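Long-range contact in ganglioside-induced differentiation-associated protein 2 (Homo sapiens, PDB 4UML), which is of unestablished molecular function but carries a macro domain, a fold that in relatives binds ADP-ribose and related nucleotides, and is probably involved in signalling: residues 108-116 with 145-156. Numbering follows the deposited sequence.
Sequences CRTGEAKLT and SLYSCYRNVLQL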
# COMPACT_ATOMS: atom_id res chain seq x y z
N CYS A 108 5.40 15.61 -4.93
CA CYS A 108 4.41 14.67 -5.41
C CYS A 108 3.04 15.25 -5.07
O CYS A 108 2.81 15.71 -3.97
CB CYS A 108 4.60 13.31 -4.72
SG CYS A 108 3.46 12.04 -5.27
N ARG A 109 2.15 15.30 -6.05
CA ARG A 109 0.83 15.88 -5.83
C ARG A 109 -0.06 14.87 -5.15
O ARG A 109 0.14 13.66 -5.25
CB ARG A 109 0.23 16.32 -7.17
CG ARG A 109 1.03 17.44 -7.84
CD ARG A 109 0.60 17.74 -9.28
NE ARG A 109 1.18 16.80 -10.24
N THR A 110 -1.05 15.39 -4.43
CA THR A 110 -2.08 14.59 -3.82
C THR A 110 -2.67 13.63 -4.85
O THR A 110 -3.08 14.05 -5.92
CB THR A 110 -3.18 15.52 -3.27
OG1 THR A 110 -2.54 16.63 -2.60
CG2 THR A 110 -4.08 14.77 -2.30
N GLY A 111 -2.68 12.34 -4.53
CA GLY A 111 -3.19 11.32 -5.42
C GLY A 111 -2.20 10.70 -6.37
O GLY A 111 -2.50 9.67 -6.95
N GLU A 112 -1.04 11.28 -6.58
CA GLU A 112 -0.14 10.69 -7.57
C GLU A 112 0.93 9.84 -6.88
O GLU A 112 1.10 9.91 -5.68
CB GLU A 112 0.46 11.75 -8.52
CG GLU A 112 1.66 12.51 -8.01
CD GLU A 112 2.43 13.33 -9.08
OE1 GLU A 112 2.82 12.79 -10.15
OE2 GLU A 112 2.71 14.50 -8.83
N ALA A 113 1.62 9.02 -7.65
CA ALA A 113 2.67 8.15 -7.11
C ALA A 113 3.96 8.30 -7.90
O ALA A 113 3.94 8.54 -9.10
CB ALA A 113 2.22 6.70 -7.11
N LYS A 114 5.08 8.14 -7.21
CA LYS A 114 6.40 8.32 -7.80
C LYS A 114 7.42 7.31 -7.25
O LYS A 114 7.51 7.08 -6.04
CB LYS A 114 6.93 9.76 -7.54
CG LYS A 114 6.19 10.86 -8.31
CD LYS A 114 6.90 12.20 -8.22
CE LYS A 114 6.33 13.19 -9.23
NZ LYS A 114 7.04 14.51 -9.12
N LEU A 115 8.24 6.79 -8.16
CA LEU A 115 9.16 5.72 -7.88
C LEU A 115 10.53 6.26 -7.50
O LEU A 115 11.04 7.20 -8.13
CB LEU A 115 9.29 4.88 -9.14
CG LEU A 115 9.97 3.53 -8.94
CD1 LEU A 115 9.00 2.54 -8.31
CD2 LEU A 115 10.47 3.01 -10.28
N THR A 116 11.13 5.67 -6.48
CA THR A 116 12.60 5.77 -6.27
C THR A 116 13.18 4.39 -6.04
O THR A 116 12.45 3.41 -5.86
CB THR A 116 12.98 6.66 -5.05
OG1 THR A 116 12.50 6.09 -3.82
CG2 THR A 116 12.43 8.03 -5.19
N SER A 145 -9.06 11.37 -4.41
CA SER A 145 -7.62 11.36 -4.18
C SER A 145 -7.10 10.05 -3.61
O SER A 145 -6.08 9.54 -4.05
CB SER A 145 -7.22 12.48 -3.22
OG SER A 145 -7.27 13.70 -3.84
N LEU A 146 -7.78 9.50 -2.62
CA LEU A 146 -7.28 8.27 -2.01
C LEU A 146 -7.35 7.14 -3.04
O LEU A 146 -6.44 6.32 -3.15
CB LEU A 146 -8.08 7.89 -0.76
CG LEU A 146 -7.51 6.74 0.09
CD1 LEU A 146 -6.14 7.10 0.65
CD2 LEU A 146 -8.48 6.39 1.19
N TYR A 147 -8.45 7.09 -3.78
CA TYR A 147 -8.58 6.12 -4.85
C TYR A 147 -7.40 6.22 -5.85
O TYR A 147 -6.81 5.20 -6.24
CB TYR A 147 -9.90 6.34 -5.59
CG TYR A 147 -9.93 5.59 -6.87
CD1 TYR A 147 -9.92 4.19 -6.88
CD2 TYR A 147 -9.92 6.25 -8.08
CE1 TYR A 147 -9.92 3.48 -8.08
CE2 TYR A 147 -9.94 5.55 -9.29
CZ TYR A 147 -9.95 4.17 -9.29
OH TYR A 147 -9.93 3.50 -10.51
N SER A 148 -7.06 7.43 -6.24
CA SER A 148 -5.95 7.67 -7.15
C SER A 148 -4.63 7.22 -6.57
O SER A 148 -3.80 6.68 -7.29
CB SER A 148 -5.89 9.13 -7.59
OG SER A 148 -7.01 9.38 -8.41
N CYS A 149 -4.39 7.45 -5.28
CA CYS A 149 -3.19 6.90 -4.65
C CYS A 149 -3.05 5.40 -4.92
O CYS A 149 -2.00 4.95 -5.38
CB CYS A 149 -3.23 7.13 -3.14
SG CYS A 149 -3.04 8.85 -2.67
N TYR A 150 -4.07 4.62 -4.56
CA TYR A 150 -3.99 3.17 -4.70
C TYR A 150 -3.88 2.75 -6.20
O TYR A 150 -3.08 1.91 -6.55
CB TYR A 150 -5.20 2.50 -4.05
CG TYR A 150 -5.06 2.40 -2.57
CD1 TYR A 150 -4.36 1.34 -2.01
CD2 TYR A 150 -5.50 3.43 -1.73
CE1 TYR A 150 -4.15 1.28 -0.65
CE2 TYR A 150 -5.32 3.37 -0.36
CZ TYR A 150 -4.64 2.30 0.17
OH TYR A 150 -4.42 2.23 1.50
N ARG A 151 -4.66 3.40 -7.05
CA ARG A 151 -4.65 3.15 -8.51
C ARG A 151 -3.27 3.45 -9.12
O ARG A 151 -2.71 2.68 -9.90
CB ARG A 151 -5.71 4.06 -9.10
CG ARG A 151 -5.84 4.02 -10.62
CD ARG A 151 -5.07 5.14 -11.31
NE ARG A 151 -5.49 5.29 -12.71
CZ ARG A 151 -4.89 6.07 -13.61
NH1 ARG A 151 -3.82 6.80 -13.30
NH2 ARG A 151 -5.37 6.13 -14.86
N ASN A 152 -2.69 4.59 -8.75
CA ASN A 152 -1.40 4.96 -9.29
C ASN A 152 -0.22 4.13 -8.79
O ASN A 152 0.77 3.94 -9.52
CB ASN A 152 -1.17 6.45 -9.10
CG ASN A 152 -2.01 7.28 -10.07
OD1 ASN A 152 -2.15 6.90 -11.22
ND2 ASN A 152 -2.58 8.39 -9.59
N VAL A 153 -0.29 3.66 -7.54
CA VAL A 153 0.71 2.72 -7.03
C VAL A 153 0.72 1.47 -7.88
O VAL A 153 1.77 0.99 -8.36
CB VAL A 153 0.42 2.35 -5.56
CG1 VAL A 153 1.24 1.15 -5.11
CG2 VAL A 153 0.76 3.55 -4.68
N LEU A 154 -0.49 0.94 -8.03
CA LEU A 154 -0.67 -0.26 -8.83
C LEU A 154 -0.29 -0.06 -10.31
O LEU A 154 0.22 -1.00 -10.91
CB LEU A 154 -2.11 -0.73 -8.71
CG LEU A 154 -2.45 -1.25 -7.31
CD1 LEU A 154 -3.96 -1.40 -7.15
CD2 LEU A 154 -1.73 -2.54 -6.98
N GLN A 155 -0.56 1.11 -10.87
CA GLN A 155 -0.15 1.48 -12.24
C GLN A 155 1.36 1.40 -12.38
O GLN A 155 1.87 0.88 -13.38
CB GLN A 155 -0.62 2.93 -12.58
CG GLN A 155 -0.25 3.48 -13.98
CD GLN A 155 -0.97 4.79 -14.32
OE1 GLN A 155 -1.82 5.27 -13.56
NE2 GLN A 155 -0.63 5.38 -15.45
N LEU A 156 2.05 1.96 -11.41
CA LEU A 156 3.51 1.92 -11.40
C LEU A 156 4.00 0.50 -11.31
O LEU A 156 4.93 0.11 -12.02
CB LEU A 156 4.10 2.75 -10.25
CG LEU A 156 4.42 4.20 -10.57
CD1 LEU A 156 4.83 4.93 -9.30
CD2 LEU A 156 5.51 4.31 -11.63
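The amide of Asn152 reaches from helix 139-159 to the turn before strand 113-117, where ND2 donates to Gly111 O at 2.9 Å. The N-H...O angle is 161°, close to straight, and the acceptor lies in the plane of the Asn152 amide, although the donor is tilted 27° from the carbonyl plane of Gly111. Asn152 CG stands beside its own backbone N (chi1 -74°), which carries ND2 back along the helix toward Ser148 and within range of Gly111 O. The other end of the amide is held too: Arg151 NH1 donates to Asn152 OD1 at 2.7 Å, close to the guanidinium plane. Replacing Asn152 by a leucine would probably leave Gly111 O without its side-chain donor and Arg151 NH1 without its acceptor on Asn152.

Gly111 belongs to a type II beta turn from Arg109 to Glu112, and its lack of a side chain lets the backbone lie close against the helix: Gly111 CA lies 3.7 Å from Cys149 SG. A side chain at this position would meet Ser148 CB, besides pressing on the preceding carbonyl. Across the turn, Glu112 OE2 accepts from Arg109 N at 2.9 Å and forms a salt bridge with Arg109 NE, a brace internal to the turn.

Farther along, the polar grip gives way to apolar contact. Ala113 CB rests on the helix between Asn152 CB and Leu156 CD1 (3.8 Å to the latter), with Val153 CG2 nearby, and the same Leu156 methyl extends along the strand toward Leu115 CB. The helix thus packs against the edge strand of the macro-domain sheet, whose antiparallel neighbour, strand 125-129, brings Ile127 against Ala113. One directional amide bond at the turn, followed by small and branched apolar groups, implies that polar pairing helps fix the strand's entry while close apolar packing joins its continuation to the helix.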